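PDB 4EWF: beta-lactamase from Sphaerobacter thermophilus, which probably hydrolyses beta-lactams, adding water to open the ring and give a substituted beta-amino acid, as a class A beta-lactamase. Local coordinates for residues S12-A17 against T260-Q265; A19-T24 against E244-L249; V28-V33 against E38-N43; Y63-V66 against E70-L73; E103-L108 against N119-L124. All coordinates share one frame; numbering follows the deposited sequence.

Contact 1. Residues S12-A17 against T260-Q265; sequences SGVAAA and TRAALQ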
# COMPACT_ATOMS: atom_id res chain seq x y z
N SER A 12 -23.73 2.66 6.12
CA SER A 12 -24.32 3.68 5.25
C SER A 12 -23.43 4.92 5.07
O SER A 12 -23.43 5.53 4.00
CB SER A 12 -25.71 4.10 5.75
OG SER A 12 -25.63 4.79 6.98
N GLY A 13 -22.67 5.29 6.10
CA GLY A 13 -21.77 6.43 5.99
C GLY A 13 -20.60 6.14 5.07
O GLY A 13 -20.19 6.99 4.28
N VAL A 14 -20.06 4.93 5.15
CA VAL A 14 -19.02 4.51 4.23
C VAL A 14 -19.55 4.49 2.78
O VAL A 14 -18.90 4.99 1.86
CB VAL A 14 -18.47 3.13 4.63
CG1 VAL A 14 -17.39 2.67 3.62
CG2 VAL A 14 -17.92 3.16 6.05
N ALA A 15 -20.74 3.92 2.60
CA ALA A 15 -21.36 3.91 1.27
C ALA A 15 -21.59 5.33 0.74
O ALA A 15 -21.34 5.60 -0.43
CB ALA A 15 -22.65 3.11 1.28
N ALA A 16 -22.05 6.24 1.60
CA ALA A 16 -22.23 7.65 1.20
C ALA A 16 -20.92 8.31 0.78
O ALA A 16 -20.91 9.09 -0.17
CB ALA A 16 -22.89 8.47 2.33
N ALA A 17 -19.84 8.03 1.51
CA ALA A 17 -18.53 8.59 1.17
C ALA A 17 -18.09 8.09 -0.20
O ALA A 17 -17.52 8.83 -1.01
CB ALA A 17 -17.50 8.20 2.24
N THR A 260 -12.19 6.37 4.89
CA THR A 260 -11.51 5.84 6.06
C THR A 260 -12.12 6.37 7.37
O THR A 260 -12.40 5.63 8.32
CB THR A 260 -9.97 6.16 5.99
OG1 THR A 260 -9.40 5.54 4.84
CG2 THR A 260 -9.24 5.67 7.24
N ARG A 261 -12.36 7.67 7.41
CA ARG A 261 -12.98 8.25 8.59
C ARG A 261 -14.34 7.62 8.89
O ARG A 261 -14.66 7.30 10.04
CB ARG A 261 -13.12 9.76 8.42
CG ARG A 261 -13.64 10.43 9.67
CD ARG A 261 -14.75 11.39 9.35
NE ARG A 261 -14.29 12.76 9.27
CZ ARG A 261 -14.45 13.54 8.21
NH1 ARG A 261 -14.00 14.79 8.23
NH2 ARG A 261 -15.07 13.08 7.13
N ALA A 262 -15.16 7.49 7.84
CA ALA A 262 -16.49 6.93 8.00
C ALA A 262 -16.38 5.49 8.48
O ALA A 262 -17.21 5.02 9.24
CB ALA A 262 -17.25 6.99 6.67
N ALA A 263 -15.35 4.78 8.02
CA ALA A 263 -15.15 3.39 8.44
C ALA A 263 -14.73 3.30 9.91
O ALA A 263 -15.19 2.41 10.65
CB ALA A 263 -14.12 2.69 7.53
N LEU A 264 -13.90 4.24 10.35
CA LEU A 264 -13.48 4.28 11.75
C LEU A 264 -14.68 4.53 12.67
O LEU A 264 -14.82 3.90 13.72
CB LEU A 264 -12.39 5.35 11.96
CG LEU A 264 -10.97 5.05 11.44
CD1 LEU A 264 -10.13 6.34 11.39
CD2 LEU A 264 -10.25 4.00 12.29
N GLN A 265 -15.54 5.46 12.26
CA GLN A 265 -16.78 5.71 13.01
C GLN A 265 -17.71 4.49 12.99
O GLN A 265 -18.27 4.11 14.02
CB GLN A 265 -17.50 6.94 12.44
CG GLN A 265 -16.73 8.26 12.64
CD GLN A 265 -17.31 9.41 11.81
OE1 GLN A 265 -18.22 9.20 11.00
NE2 GLN A 265 -16.79 10.61 12.01
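In the class A beta-lactamase fold the first and last helices of the chain lie together against one face of the main antiparallel sheet, and here Val14 of helix 12-22 meets Ala262 and Ala263 of helix 249-266. The two short segments run antiparallel, at 175°, with their axes 8.2 Å apart, and Val14 CA comes within 5.1 Å of Ala262 CA. Most of the contact rests on one methyl of Val14. CG2, anti to the carbonyl carbon of its own residue, lies against the peptide link between the two alanines, 3.7 Å from Ala262 C and 3.6 Å from Ala263 N. The two alanine methyls also touch it, Val14 CG2 being 3.9 Å from Ala262 CB and 4.1 Å from Ala263 CB. Ala262 CB, which points toward the partner helix, also rests on its backbone, 3.8 Å from Gly13 O. Val14 and Ala263 both also pack on Ile32 of strand 27-33. No hydrogen bond crosses between the segments. Cohesion therefore comes from apolar contact of a methyl with main chain, and the absence of a side chain at Gly13 and the single methyls of Ala262 and Ala263 are compatible with so close an approach of the backbones.

Contact 2. Residues A19-T24 against E244-L249; sequences AAAEAT and ENLPDL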
# COMPACT_ATOMS: atom_id res chain seq x y z
N ALA A 19 -20.11 7.01 -2.63
CA ALA A 19 -20.99 7.58 -3.64
C ALA A 19 -20.57 9.01 -3.99
O ALA A 19 -20.57 9.39 -5.15
CB ALA A 19 -22.46 7.55 -3.18
N ALA A 20 -20.19 9.79 -2.98
CA ALA A 20 -19.75 11.15 -3.21
C ALA A 20 -18.44 11.17 -4.01
O ALA A 20 -18.23 12.04 -4.84
CB ALA A 20 -19.58 11.90 -1.90
N ALA A 21 -17.56 10.21 -3.74
CA ALA A 21 -16.28 10.17 -4.44
C ALA A 21 -16.50 9.87 -5.93
O ALA A 21 -15.78 10.36 -6.79
CB ALA A 21 -15.36 9.14 -3.79
N GLU A 22 -17.52 9.07 -6.22
CA GLU A 22 -17.78 8.63 -7.59
C GLU A 22 -18.73 9.56 -8.36
O GLU A 22 -18.98 9.35 -9.56
CB GLU A 22 -18.36 7.22 -7.59
CG GLU A 22 -17.41 6.18 -7.04
CD GLU A 22 -17.96 4.77 -7.15
OE1 GLU A 22 -19.20 4.60 -7.02
OE2 GLU A 22 -17.16 3.82 -7.36
N ALA A 23 -19.24 10.58 -7.68
CA ALA A 23 -20.26 11.43 -8.26
C ALA A 23 -19.83 12.14 -9.55
O ALA A 23 -20.66 12.41 -10.41
CB ALA A 23 -20.77 12.44 -7.22
N THR A 24 -18.54 12.45 -9.69
CA THR A 24 -18.09 13.13 -10.90
C THR A 24 -17.67 12.17 -12.02
O THR A 24 -17.11 12.60 -13.03
CB THR A 24 -16.98 14.17 -10.62
OG1 THR A 24 -15.92 13.57 -9.88
CG2 THR A 24 -17.55 15.35 -9.84
N GLU A 244 -9.82 5.85 -9.24
CA GLU A 244 -9.44 6.00 -10.63
C GLU A 244 -10.30 7.08 -11.26
O GLU A 244 -11.54 7.08 -11.12
CB GLU A 244 -9.65 4.63 -11.28
CG GLU A 244 -9.67 4.54 -12.75
CD GLU A 244 -9.96 3.10 -13.18
OE1 GLU A 244 -9.22 2.20 -12.74
OE2 GLU A 244 -10.94 2.88 -13.92
N ASN A 245 -9.66 7.99 -11.98
CA ASN A 245 -10.37 9.04 -12.71
C ASN A 245 -11.21 10.00 -11.87
O ASN A 245 -12.16 10.58 -12.39
CB ASN A 245 -11.24 8.43 -13.80
CG ASN A 245 -10.43 7.65 -14.80
OD1 ASN A 245 -9.35 8.09 -15.21
ND2 ASN A 245 -10.91 6.47 -15.18
N LEU A 246 -10.90 10.16 -10.59
CA LEU A 246 -11.46 11.29 -9.84
C LEU A 246 -10.91 12.58 -10.45
O LEU A 246 -9.98 12.53 -11.26
CB LEU A 246 -11.14 11.20 -8.35
CG LEU A 246 -11.61 9.95 -7.58
CD1 LEU A 246 -11.82 10.25 -6.10
CD2 LEU A 246 -12.84 9.37 -8.19
N PRO A 247 -11.49 13.73 -10.09
CA PRO A 247 -11.11 14.95 -10.83
C PRO A 247 -9.63 15.33 -10.75
O PRO A 247 -9.09 15.84 -11.73
CB PRO A 247 -11.99 16.02 -10.18
CG PRO A 247 -13.22 15.25 -9.76
CD PRO A 247 -12.67 13.95 -9.24
N ASP A 248 -8.99 15.09 -9.62
CA ASP A 248 -7.59 15.47 -9.45
C ASP A 248 -7.02 14.83 -8.21
O ASP A 248 -7.72 14.12 -7.49
CB ASP A 248 -7.44 17.01 -9.37
CG ASP A 248 -8.45 17.67 -8.44
OD1 ASP A 248 -8.73 17.12 -7.34
OD2 ASP A 248 -8.99 18.73 -8.80
N LEU A 249 -5.74 15.07 -7.96
CA LEU A 249 -5.06 14.48 -6.82
C LEU A 249 -5.78 14.83 -5.51
O LEU A 249 -6.03 13.95 -4.68
CB LEU A 249 -3.60 14.94 -6.76
CG LEU A 249 -2.84 14.59 -5.48
CD1 LEU A 249 -2.68 13.06 -5.34
CD2 LEU A 249 -1.47 15.32 -5.43
O HOH W 1 -13.87 12.77 -12.40
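Where the end of helix 12-22 faces the loop that follows strand 235-244, the nearest CA atoms, Thr24 CA and Leu246 CA, are 7.0 Å apart. A water helps bridge the two backbones: it donates hydrogen bonds to two carbonyls, one at 2.8 Å to Asn245 O and a longer one at 3.3 Å to Thr24 O, and so joins two acceptors that could not bond each other. Beside it, the side chain of Thr24 meets the ring of Pro247 at about a right angle. Thr24 OG1 is set between its own backbone N and carbonyl carbon (chi1 52°), and from there it touches the end of the proline ring, 3.2 Å from Pro247 CG and 3.3 Å from Pro247 CD. Deeper in, Leu246 turns the end of its side chain to the helix. Its CD2 methyl lies 3.4 Å from Ala21 O, while the other branch, Leu246 CD1, makes a looser apolar contact of 4.4 Å with Ala21 CB. Both Ala21 and Leu246 also pack on Ala255 of helix 249-266, which carries the contact inward from the surface. That helix starts directly after the loop: Asp248 is its N-cap, with OD1 accepting from Ala251 N. The whole is a surface strand-to-helix connection, the last one in this alpha/beta sandwich, resting against the end of the N-terminal helix.

Contact 3. Residues V28-V33 against E38-N43; sequences VGATIV and ETFRHN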
# COMPACT_ATOMS: atom_id res chain seq x y z
N VAL A 28 -14.37 4.09 -7.49
CA VAL A 28 -13.71 3.70 -6.24
C VAL A 28 -13.79 2.18 -6.06
O VAL A 28 -14.80 1.56 -6.40
CB VAL A 28 -14.38 4.41 -5.02
CG1 VAL A 28 -13.87 3.84 -3.68
CG2 VAL A 28 -14.16 5.92 -5.10
N GLY A 29 -12.72 1.58 -5.57
CA GLY A 29 -12.75 0.19 -5.13
C GLY A 29 -12.30 0.22 -3.68
O GLY A 29 -11.31 0.88 -3.35
N ALA A 30 -13.03 -0.47 -2.81
CA ALA A 30 -12.72 -0.45 -1.38
C ALA A 30 -13.07 -1.77 -0.74
O ALA A 30 -14.17 -2.31 -0.94
CB ALA A 30 -13.49 0.67 -0.69
N THR A 31 -12.13 -2.28 0.04
CA THR A 31 -12.37 -3.44 0.88
C THR A 31 -11.86 -3.06 2.26
O THR A 31 -10.69 -2.73 2.43
CB THR A 31 -11.63 -4.69 0.34
OG1 THR A 31 -12.18 -5.04 -0.94
CG2 THR A 31 -11.80 -5.87 1.28
N ILE A 32 -12.74 -3.09 3.25
CA ILE A 32 -12.41 -2.59 4.57
C ILE A 32 -12.82 -3.65 5.56
O ILE A 32 -13.97 -4.08 5.57
CB ILE A 32 -13.16 -1.27 4.86
CG1 ILE A 32 -12.67 -0.18 3.90
CG2 ILE A 32 -13.01 -0.87 6.34
CD1 ILE A 32 -13.59 1.04 3.81
N VAL A 33 -11.88 -4.10 6.37
CA VAL A 33 -12.18 -5.18 7.29
C VAL A 33 -12.23 -4.68 8.72
O VAL A 33 -11.24 -4.18 9.23
CB VAL A 33 -11.15 -6.32 7.19
CG1 VAL A 33 -11.61 -7.50 8.04
CG2 VAL A 33 -10.97 -6.74 5.72
N GLU A 38 -15.83 -8.54 10.03
CA GLU A 38 -16.88 -8.09 9.12
C GLU A 38 -16.32 -7.16 8.04
O GLU A 38 -15.53 -6.25 8.33
CB GLU A 38 -18.05 -7.42 9.85
CG GLU A 38 -19.14 -7.04 8.84
CD GLU A 38 -20.38 -6.44 9.46
OE1 GLU A 38 -21.08 -5.71 8.74
OE2 GLU A 38 -20.65 -6.70 10.66
N THR A 39 -16.73 -7.37 6.80
CA THR A 39 -16.04 -6.73 5.69
C THR A 39 -16.96 -5.91 4.79
O THR A 39 -17.97 -6.41 4.29
CB THR A 39 -15.26 -7.79 4.86
OG1 THR A 39 -14.29 -8.41 5.72
CG2 THR A 39 -14.54 -7.14 3.68
N PHE A 40 -16.61 -4.65 4.60
CA PHE A 40 -17.30 -3.82 3.62
C PHE A 40 -16.56 -3.95 2.28
O PHE A 40 -15.32 -3.83 2.22
CB PHE A 40 -17.29 -2.36 4.06
CG PHE A 40 -17.80 -1.41 3.02
CD1 PHE A 40 -19.14 -1.04 2.99
CD2 PHE A 40 -16.94 -0.86 2.08
CE1 PHE A 40 -19.62 -0.16 2.02
CE2 PHE A 40 -17.39 0.03 1.11
CZ PHE A 40 -18.73 0.38 1.08
N ARG A 41 -17.31 -4.16 1.21
CA ARG A 41 -16.76 -4.29 -0.14
C ARG A 41 -17.56 -3.43 -1.11
O ARG A 41 -18.79 -3.49 -1.15
CB ARG A 41 -16.79 -5.76 -0.62
CG ARG A 41 -15.88 -6.70 0.14
CD ARG A 41 -15.75 -8.08 -0.55
NE ARG A 41 -15.39 -9.12 0.42
CZ ARG A 41 -14.15 -9.48 0.70
NH1 ARG A 41 -13.13 -8.91 0.06
NH2 ARG A 41 -13.91 -10.42 1.60
N HIS A 42 -16.84 -2.64 -1.90
CA HIS A 42 -17.41 -1.93 -3.02
C HIS A 42 -16.43 -2.09 -4.18
O HIS A 42 -15.27 -1.63 -4.08
CB HIS A 42 -17.59 -0.45 -2.68
CG HIS A 42 -18.06 0.38 -3.83
ND1 HIS A 42 -19.40 0.53 -4.14
CD2 HIS A 42 -17.37 1.10 -4.75
CE1 HIS A 42 -19.51 1.32 -5.20
NE2 HIS A 42 -18.30 1.67 -5.60
N ASN A 43 -16.86 -2.74 -5.25
CA ASN A 43 -15.96 -3.05 -6.38
C ASN A 43 -14.73 -3.77 -5.86
O ASN A 43 -13.60 -3.51 -6.29
CB ASN A 43 -15.54 -1.77 -7.10
CG ASN A 43 -16.63 -1.19 -7.96
OD1 ASN A 43 -17.47 -1.92 -8.48
ND2 ASN A 43 -16.62 0.13 -8.13
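Val28 O is approached by two side chains, His42 at the end of strand 39-42 and Asn43 just after it. Asn43 ND2 donates to it at 2.9 Å in a fairly straight bond (163° at the hydrogen), tilted from the carbonyl plane, while His42 CD2 brings the edge of the imidazole to 3.1 Å from the same Val28 O. Putting CG anti to the backbone N (chi1 175°) swings the His42 ring to that oxygen, and the adjacent ring nitrogen, NE2, is hydrogen-bonded to Glu22 OE2 of helix 12-22. Further along, Ala30 with His42 and Ile32 with Phe40 are hydrogen-bonded pairs, each closed by two bonds lying in the carbonyl planes; the shortest runs from Ala30 N to His42 O at 2.8 Å. On their face of the sheet Ile32 CD1 packs 4.2 Å from Phe40 CD2. The other face carries Thr31, Val33, Thr39 and Arg41. There Thr39 CG2 sits over the centre of the Arg41 guanidinium, 3.7 Å above its plane, and Asp165 of helix 164-175 both pairs with Arg41 NH1 and bonds Thr31 OG1. Such alternation, with strands antiparallel at 178°, is that of a beta hairpin, here forming the 39-42 edge of the five-stranded sheet, with helices packed on each face.

Contact 4. Residues Y63-V66 against E70-L73; sequences YRAV and ERAL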
# COMPACT_ATOMS: atom_id res chain seq x y z
N TYR A 63 11.77 -9.62 2.66
CA TYR A 63 11.91 -10.19 4.00
C TYR A 63 11.89 -11.72 4.01
O TYR A 63 12.54 -12.34 4.86
CB TYR A 63 10.88 -9.61 4.99
CG TYR A 63 11.25 -8.22 5.45
CD1 TYR A 63 11.92 -8.02 6.66
CD2 TYR A 63 10.98 -7.11 4.66
CE1 TYR A 63 12.28 -6.75 7.08
CE2 TYR A 63 11.34 -5.83 5.07
CZ TYR A 63 11.99 -5.66 6.28
OH TYR A 63 12.35 -4.39 6.69
N ARG A 64 11.18 -12.33 3.07
CA ARG A 64 11.20 -13.79 2.95
C ARG A 64 12.59 -14.27 2.55
O ARG A 64 13.05 -15.32 3.01
CB ARG A 64 10.17 -14.29 1.93
CG ARG A 64 8.73 -14.14 2.38
CD ARG A 64 7.83 -15.03 1.55
NE ARG A 64 6.43 -14.86 1.95
CZ ARG A 64 5.40 -15.38 1.29
NH1 ARG A 64 5.61 -16.09 0.18
NH2 ARG A 64 4.17 -15.18 1.72
N ALA A 65 13.26 -13.49 1.70
CA ALA A 65 14.64 -13.79 1.32
C ALA A 65 15.55 -13.70 2.54
O ALA A 65 16.46 -14.52 2.72
CB ALA A 65 15.11 -12.81 0.23
N VAL A 66 15.32 -12.68 3.37
CA VAL A 66 16.06 -12.52 4.62
C VAL A 66 15.78 -13.70 5.56
O VAL A 66 16.69 -14.24 6.16
CB VAL A 66 15.74 -11.19 5.33
CG1 VAL A 66 16.45 -11.11 6.68
CG2 VAL A 66 16.14 -10.01 4.45
N GLU A 70 18.92 -15.86 2.44
CA GLU A 70 19.47 -15.61 1.11
C GLU A 70 20.16 -14.24 1.04
O GLU A 70 21.09 -14.06 0.26
CB GLU A 70 18.39 -15.72 0.03
CG GLU A 70 17.80 -17.12 -0.14
CD GLU A 70 16.48 -17.11 -0.90
OE1 GLU A 70 16.02 -18.20 -1.32
OE2 GLU A 70 15.90 -16.02 -1.09
N ARG A 71 19.70 -13.29 1.84
CA ARG A 71 20.39 -12.01 1.98
C ARG A 71 20.14 -11.42 3.37
O ARG A 71 19.39 -11.98 4.15
CB ARG A 71 20.02 -11.03 0.87
CG ARG A 71 18.59 -11.13 0.39
CD ARG A 71 18.35 -10.27 -0.85
NE ARG A 71 18.71 -10.93 -2.11
CZ ARG A 71 19.85 -10.71 -2.76
NH1 ARG A 71 20.76 -9.87 -2.28
NH2 ARG A 71 20.09 -11.34 -3.91
N ALA A 72 20.81 -10.31 3.67
CA ALA A 72 20.70 -9.68 4.99
C ALA A 72 20.44 -8.18 4.85
O ALA A 72 20.87 -7.55 3.88
CB ALA A 72 21.97 -9.94 5.81
N LEU A 73 19.75 -7.61 5.84
CA LEU A 73 19.36 -6.21 5.80
C LEU A 73 20.55 -5.26 5.73
O LEU A 73 20.43 -4.14 5.22
CB LEU A 73 18.49 -5.87 7.00
CG LEU A 73 17.08 -6.47 6.94
CD1 LEU A 73 16.31 -6.15 8.21
CD2 LEU A 73 16.33 -5.97 5.70
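Past the C-terminal end of helix 55-67 the chain doubles back along its last turn, bringing Glu70 CA within 5.2 Å of Ala65 CA and Arg71 CA close to Val66 CA. Glu70 N donates to Ala65 O at 2.8 Å, nearly along the C=O axis. One step on, Val66 CA offers its hydrogen to Arg71 O, a straight CA-H...O contact of 3.4 Å with 166° at the hydrogen. Side chains then close over the turn. The extended Glu70 chain carries its carboxylate back beside the helix, where OE2 lies 3.6 Å from Ala65 CB. Arg71 meets the same methyl with its aliphatic part, CG being 3.9 Å from Ala65 CB. Leu73 is the apolar end of the contact, and its two branches divide the work: CD1 reaches Tyr63 CE1 at 4.2 Å, meeting the ring obliquely, and CD2 reaches Val66 CG2 at 4.2 Å. Beyond them Tyr63 packs on helix 182-192. A backbone bond from a residue five places on to a carbonyl in the last turn is the outer bond expected of a Schellman motif, and it marks the fold-back at the C-terminal end of helix 55-67, which leads into the loop before strand 76-78.

Contact 5. Residues E103-L108 against N119-L124; sequences EDLVYL and NLLIDL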
# COMPACT_ATOMS: atom_id res chain seq x y z
N GLU A 103 18.38 -2.55 3.90
CA GLU A 103 17.35 -1.92 4.73
C GLU A 103 17.04 -0.48 4.28
O GLU A 103 15.88 -0.08 4.23
CB GLU A 103 17.69 -1.98 6.23
CG GLU A 103 16.59 -1.38 7.10
CD GLU A 103 16.63 -1.85 8.56
OE1 GLU A 103 15.57 -1.86 9.21
OE2 GLU A 103 17.72 -2.19 9.05
N ASP A 104 18.08 0.30 3.94
CA ASP A 104 17.86 1.63 3.38
C ASP A 104 16.89 1.55 2.18
O ASP A 104 15.97 2.35 2.05
CB ASP A 104 19.16 2.25 2.85
CG ASP A 104 20.17 2.59 3.96
OD1 ASP A 104 19.78 2.71 5.15
OD2 ASP A 104 21.36 2.76 3.61
N LEU A 105 17.13 0.59 1.29
CA LEU A 105 16.30 0.47 0.09
C LEU A 105 14.84 0.18 0.40
O LEU A 105 13.93 0.75 -0.23
CB LEU A 105 16.86 -0.59 -0.87
CG LEU A 105 18.26 -0.36 -1.44
CD1 LEU A 105 18.53 -1.41 -2.52
CD2 LEU A 105 18.40 1.03 -2.02
N VAL A 106 14.60 -0.71 1.36
CA VAL A 106 13.23 -1.02 1.77
C VAL A 106 12.59 0.24 2.34
O VAL A 106 11.46 0.58 2.00
CB VAL A 106 13.21 -2.16 2.83
CG1 VAL A 106 11.79 -2.39 3.36
CG2 VAL A 106 13.74 -3.44 2.21
N TYR A 107 13.33 0.94 3.20
CA TYR A 107 12.82 2.15 3.82
C TYR A 107 12.43 3.23 2.81
O TYR A 107 11.33 3.79 2.88
CB TYR A 107 13.79 2.73 4.86
CG TYR A 107 13.34 4.11 5.27
CD1 TYR A 107 12.26 4.28 6.14
CD2 TYR A 107 13.94 5.25 4.75
CE1 TYR A 107 11.81 5.53 6.49
CE2 TYR A 107 13.50 6.51 5.09
CZ TYR A 107 12.43 6.64 5.95
OH TYR A 107 11.99 7.88 6.30
N LEU A 108 13.32 3.53 1.86
CA LEU A 108 13.03 4.50 0.81
C LEU A 108 11.87 4.07 -0.08
O LEU A 108 11.02 4.88 -0.47
CB LEU A 108 14.28 4.78 -0.04
CG LEU A 108 15.43 5.42 0.74
CD1 LEU A 108 16.68 5.45 -0.12
CD2 LEU A 108 15.07 6.83 1.20
N ASN A 119 13.18 -0.46 -7.99
CA ASN A 119 13.76 -1.21 -9.10
C ASN A 119 15.04 -1.97 -8.73
O ASN A 119 15.32 -3.03 -9.30
CB ASN A 119 13.98 -0.31 -10.32
CG ASN A 119 12.67 0.19 -10.92
OD1 ASN A 119 11.59 -0.27 -10.53
ND2 ASN A 119 12.75 1.14 -11.85
N LEU A 120 15.80 -1.44 -7.78
CA LEU A 120 16.96 -2.14 -7.24
C LEU A 120 16.55 -3.42 -6.48
O LEU A 120 17.18 -4.47 -6.62
CB LEU A 120 17.78 -1.21 -6.35
CG LEU A 120 18.62 -0.14 -7.07
CD1 LEU A 120 19.20 0.86 -6.07
CD2 LEU A 120 19.75 -0.79 -7.89
N LEU A 121 15.49 -3.32 -5.66
CA LEU A 121 14.95 -4.48 -4.95
C LEU A 121 14.36 -5.52 -5.92
O LEU A 121 14.47 -6.72 -5.70
CB LEU A 121 13.88 -4.03 -3.95
CG LEU A 121 14.36 -3.14 -2.80
CD1 LEU A 121 13.17 -2.70 -1.94
CD2 LEU A 121 15.38 -3.87 -1.96
N ILE A 122 13.69 -5.04 -6.97
CA ILE A 122 13.17 -5.93 -8.00
C ILE A 122 14.32 -6.69 -8.67
O ILE A 122 14.21 -7.90 -8.92
CB ILE A 122 12.35 -5.16 -9.04
CG1 ILE A 122 11.09 -4.60 -8.39
CG2 ILE A 122 11.99 -6.07 -10.22
CD1 ILE A 122 10.19 -3.87 -9.36
N ASP A 123 15.43 -6.01 -8.92
CA ASP A 123 16.60 -6.69 -9.49
C ASP A 123 17.18 -7.73 -8.53
O ASP A 123 17.70 -8.76 -8.95
CB ASP A 123 17.70 -5.69 -9.84
CG ASP A 123 17.43 -4.94 -11.13
OD1 ASP A 123 16.56 -5.38 -11.93
OD2 ASP A 123 18.09 -3.89 -11.35
N LEU A 124 17.13 -7.45 -7.24
CA LEU A 124 17.77 -8.35 -6.28
C LEU A 124 16.96 -9.63 -6.10
O LEU A 124 17.51 -10.72 -6.07
CB LEU A 124 17.90 -7.65 -4.93
CG LEU A 124 18.98 -6.59 -4.82
CD1 LEU A 124 18.86 -5.94 -3.46
CD2 LEU A 124 20.36 -7.20 -5.02
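Leu105 packs tightly where helices 102-111 and 115-125 face each other, lodged against Leu120 and Leu121, whereas the rest of this interface is looser. The segments cross at -128° with axes 10.1 Å apart, a spacing filled by leucine branches. Leu105 and Leu121 run alongside one another with their chains pointing opposite ways, bringing Leu105 CB to 3.8 Å from Leu121 CD2. Leu120 instead crosses Leu105 at about a right angle, its CB 3.9 Å from Leu105 CD1. In all three leucines CG stands anti to the carbonyl carbon, and from this position Leu121 also lays its CD1 methyl against the backbone, 3.9 Å from Leu105 O. Contact thins at Val106, where CG2 is 4.3 Å from Leu121 CD1; this valine also packs on Met59, Val62 and Tyr63 of helix 55-67. On the solvent side, exposed Asp123 forms a salt bridge with Lys147. Leu121 lies close to what is probably the active site, the SxxK-type serine and lysine pattern of this family, but does not contact it, so the packing joins helices close to that site. No hydrogen bond links the two segments, which implies an association by apolar shape fit.

In the fold
Core and surface contacts divide along different chemistry. Contacts 1 and 5 are buried, helix-on-helix and without hydrogen bonds between their segments, held by van der Waals contact, yet they lie on opposite sides of the molecule, with centres 35 Å apart. Contact 2 is at the surface and uses a water and a proline; it shares helix 12-22 with contact 1. Contact 3 lies beside both, built on main-chain hydrogen bonds: Val14 CG1 packs 3.6 Å from Phe40 CE2, and Glu22 OE2 probably bonds Val28 N at 2.8 Å. Across the molecule, contacts 4 and 5 join through a probable hydrogen bond from Glu103 N to Leu73 O, so a partly exposed helix end adjoins a leucine-packed interior.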